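PDB 7BGM: phosphoribosyl-AMP cyclohydrolase from Medicago truncatula, which catalyses the second and third steps of histidine biosynthesis, probably by hydrolysing phosphoribosyl-ATP to phosphoribosyl-AMP and then opening the adenine ring of that product. Local coordinates for residues K204-K207 and V208-L212; E40-A43 and T44-S48. All blocks are in the same frame, centred on the assembly; numbering follows the deposited sequence.

Interaction 1: K204-K207 and V208-L212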
# COMPACT_ATOMS: atom_id res chain seq x y z
N LYS A 204 -21.75 -7.31 -3.37
CA LYS A 204 -22.07 -7.47 -1.95
C LYS A 204 -21.69 -6.26 -1.10
O LYS A 204 -21.92 -6.29 0.12
CB LYS A 204 -21.37 -8.71 -1.38
CG LYS A 204 -21.80 -10.03 -2.03
CD LYS A 204 -23.32 -10.33 -1.86
CE LYS A 204 -23.70 -10.51 -0.39
NZ LYS A 204 -25.19 -10.78 -0.19
N ASP A 205 -21.13 -5.22 -1.70
CA ASP A 205 -20.77 -3.99 -0.99
C ASP A 205 -19.65 -4.26 0.02
O ASP A 205 -19.64 -3.69 1.12
CB ASP A 205 -22.00 -3.36 -0.31
CG ASP A 205 -21.79 -1.90 0.05
OD1 ASP A 205 -20.85 -1.27 -0.48
OD2 ASP A 205 -22.58 -1.38 0.88
N VAL A 206 -18.72 -5.14 -0.34
CA VAL A 206 -17.56 -5.48 0.49
C VAL A 206 -16.32 -4.85 -0.11
O VAL A 206 -16.05 -5.00 -1.31
CB VAL A 206 -17.39 -7.00 0.64
CG1 VAL A 206 -16.13 -7.29 1.43
CG2 VAL A 206 -18.60 -7.57 1.37
N LYS A 207 -15.55 -4.16 0.73
CA LYS A 207 -14.27 -3.58 0.34
C LYS A 207 -13.12 -4.56 0.59
O LYS A 207 -13.10 -5.30 1.58
CB LYS A 207 -14.02 -2.30 1.12
CG LYS A 207 -15.10 -1.26 0.92
CD LYS A 207 -14.79 -0.37 -0.23
CE LYS A 207 -13.53 0.44 0.13
NZ LYS A 207 -13.41 1.77 -0.48
N VAL A 208 -12.13 -4.54 -0.31
CA VAL A 208 -10.90 -5.33 -0.11
C VAL A 208 -10.30 -5.07 1.27
O VAL A 208 -9.84 -5.99 1.95
CB VAL A 208 -9.89 -5.00 -1.23
CG1 VAL A 208 -8.47 -5.52 -0.87
CG2 VAL A 208 -10.36 -5.57 -2.57
N GLU A 209 -10.26 -3.80 1.68
CA GLU A 209 -9.74 -3.44 3.01
C GLU A 209 -10.44 -4.22 4.13
O GLU A 209 -9.79 -4.63 5.12
CB GLU A 209 -9.86 -1.93 3.24
CG GLU A 209 -9.42 -1.52 4.64
CD GLU A 209 -9.35 0.01 4.84
OE1 GLU A 209 -9.85 0.75 3.96
OE2 GLU A 209 -8.85 0.43 5.92
N GLU A 210 -11.76 -4.44 4.01
CA GLU A 210 -12.50 -5.20 5.03
C GLU A 210 -12.06 -6.65 5.05
O GLU A 210 -11.97 -7.27 6.12
CB GLU A 210 -14.00 -5.09 4.79
CG GLU A 210 -14.49 -3.67 5.01
CD GLU A 210 -15.90 -3.36 4.51
OE1 GLU A 210 -16.38 -3.97 3.54
OE2 GLU A 210 -16.52 -2.46 5.09
N VAL A 211 -11.76 -7.20 3.87
CA VAL A 211 -11.27 -8.58 3.79
C VAL A 211 -9.90 -8.68 4.45
O VAL A 211 -9.63 -9.60 5.24
CB VAL A 211 -11.22 -9.04 2.32
CG1 VAL A 211 -10.60 -10.48 2.21
CG2 VAL A 211 -12.63 -8.99 1.69
N LEU A 212 -9.02 -7.70 4.19
CA LEU A 212 -7.68 -7.77 4.76
C LEU A 212 -7.70 -7.54 6.27
O LEU A 212 -6.87 -8.11 6.99
CB LEU A 212 -6.76 -6.75 4.06
CG LEU A 212 -6.54 -7.01 2.56
CD1 LEU A 212 -5.57 -6.05 1.86
CD2 LEU A 212 -6.09 -8.46 2.35
O HOH W 1 -18.45 -1.65 2.41
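The side chain of E210 folds back over the turn that leads into its own helix, laying its carboxylate against CA of V206 and CB of K207. With CG anti to the carbonyl carbon (chi1 -66°) and the chain extended beyond, OE1 is carried to 2.9 Å from K207 N. The bond is nearly straight, 173° at the hydrogen, and the N-H arrives from above the carboxylate plane. K207 is the N-cap residue, so this is the glutamate half of a capping box; lysine has no acceptor to offer for the reciprocal bond, so only this half is formed. In the main chain, K207 O accepts from V211 N at 3.3 Å, while its bond from E210 N is weak. Before the cap, a Schellman motif with D205 at positive phi ends helix 183-204. A hydrophobic staple closes the turn: CG1 of V206 meets CG2 of V211 at 3.9 Å, the two side chains crossing at about a right angle. A water bound at 2.7 Å to D205 O also reaches E210 OE1 weakly. K183 of the second subunit forms a salt bridge with OE1 and a hydrogen bond with D205 O. Shortening E210 to an alanine would remove the acceptor, and K207 N would probably lose its cap while that neighbouring lysine would be left with D205 O but no carboxylate here. Between the start of a helix and a lysine from the partner chain, the carboxylate is likely to stay ionised, so one negative group serves both the helix cap and the subunit interface.

Interaction 2: E40-A43 and T44-S48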
# COMPACT_ATOMS: atom_id res chain seq x y z
N GLU A 40 8.73 14.74 21.33
CA GLU A 40 7.47 14.57 22.06
C GLU A 40 6.39 13.94 21.18
O GLU A 40 5.64 13.09 21.67
CB GLU A 40 7.00 15.89 22.63
CG GLU A 40 5.70 15.71 23.40
CD GLU A 40 5.27 16.93 24.23
OE1 GLU A 40 5.85 18.04 24.08
OE2 GLU A 40 4.35 16.75 25.06
N ALA A 41 6.30 14.32 19.91
CA ALA A 41 5.26 13.74 19.05
C ALA A 41 5.46 12.24 18.88
O ALA A 41 4.48 11.47 18.86
CB ALA A 41 5.20 14.42 17.67
N VAL A 42 6.71 11.79 18.71
CA VAL A 42 6.94 10.36 18.54
C VAL A 42 6.66 9.63 19.84
O VAL A 42 6.01 8.57 19.86
CB VAL A 42 8.38 10.10 18.04
CG1 VAL A 42 8.65 8.59 17.96
CG2 VAL A 42 8.59 10.79 16.68
N ALA A 43 7.13 10.18 20.96
CA ALA A 43 6.87 9.54 22.25
C ALA A 43 5.37 9.44 22.54
O ALA A 43 4.89 8.43 23.05
CB ALA A 43 7.58 10.31 23.37
N THR A 44 4.62 10.48 22.17
CA THR A 44 3.17 10.47 22.41
C THR A 44 2.47 9.48 21.48
O THR A 44 1.50 8.82 21.89
CB THR A 44 2.61 11.88 22.25
OG1 THR A 44 3.11 12.72 23.30
CG2 THR A 44 1.08 11.89 22.31
N THR A 45 2.94 9.34 20.23
CA THR A 45 2.37 8.35 19.32
C THR A 45 2.59 6.95 19.87
O THR A 45 1.69 6.10 19.84
CB THR A 45 2.98 8.44 17.92
OG1 THR A 45 2.78 9.74 17.34
CG2 THR A 45 2.37 7.33 17.00
N ILE A 46 3.77 6.70 20.42
CA ILE A 46 4.09 5.40 21.00
C ILE A 46 3.23 5.12 22.24
O ILE A 46 2.64 4.03 22.38
CB ILE A 46 5.59 5.33 21.32
CG1 ILE A 46 6.38 5.31 20.03
CG2 ILE A 46 5.90 4.10 22.22
CD1 ILE A 46 7.89 5.44 20.22
N SER A 47 3.14 6.09 23.15
CA SER A 47 2.42 5.86 24.41
C SER A 47 0.90 5.82 24.21
O SER A 47 0.22 5.01 24.85
CB SER A 47 2.81 6.92 25.45
OG SER A 47 2.40 8.24 25.06
N SER A 48 0.35 6.68 23.34
CA SER A 48 -1.09 6.74 23.15
C SER A 48 -1.59 5.83 22.04
O SER A 48 -2.81 5.59 21.95
CB SER A 48 -1.54 8.18 22.82
OG SER A 48 -1.18 8.54 21.49
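T44 lies beside E40, one helical turn back and pointing the same way, its OG1 4.0 Å from E40 CG. Its N bonds E40 O at 2.8 Å. At T45 the hydroxyl is clearly committed. OG1, anti to the carbonyl carbon and beside the backbone N (chi1 -58°), donates to A41 O at 2.9 Å, while T45 N bonds that oxygen from the opposite face of its plane. Two bonds thus grip A41 O, and the same hydroxyl accepts from T52 N, fixing the helix to the start of strand 52-55. I46 continues the ladder from its N to V42 O at 3.0 Å. Its CG1 lies 3.3 Å from V42 O, and CD1 ends 4.0 Å from V42 CG1, the two side chains crossing at a slant. S47 N reaches A43 O at 2.9 Å. Last, S48 repeats the double grip of T45: its OG donates to T44 O at 2.7 Å from above the carbonyl plane, and its N bonds the same oxygen from the other face. OG also accepts from K50 N, which ties the end of the helix to the chain just beyond it. Around this turn V42 and T45 rest on Y88 of strand 85-92, A43 on L8 of helix 3-9, A41 and T44 on L61, and I46 on L113 of the second subunit. Serine and threonine hydroxyls folded back onto the carbonyl four residues earlier are a familiar helix motif, and here they occur in helix 39-48, which packs against the sheet of the cyclohydrolase part of the enzyme.

Overall arrangement
From the N terminus the chain meets interaction 2 first, within helix 39-48, between strand 31-37 and strand 52-55 of the cyclohydrolase part. It runs on through the remaining strands and then the helices of the pyrophosphohydrolase part before reaching interaction 1, where the turn after helix 183-204 starts helix 208-218. The two are in series: neither nests in nor crosses the other, and each closes only a local turn. The centres of interactions 1 and 2 are 31 Å apart and their nearest atoms about 17 Å, so they do not meet. Interaction 2 belongs to a helix covering strands, while interaction 1 joins two consecutive helices of the helical part.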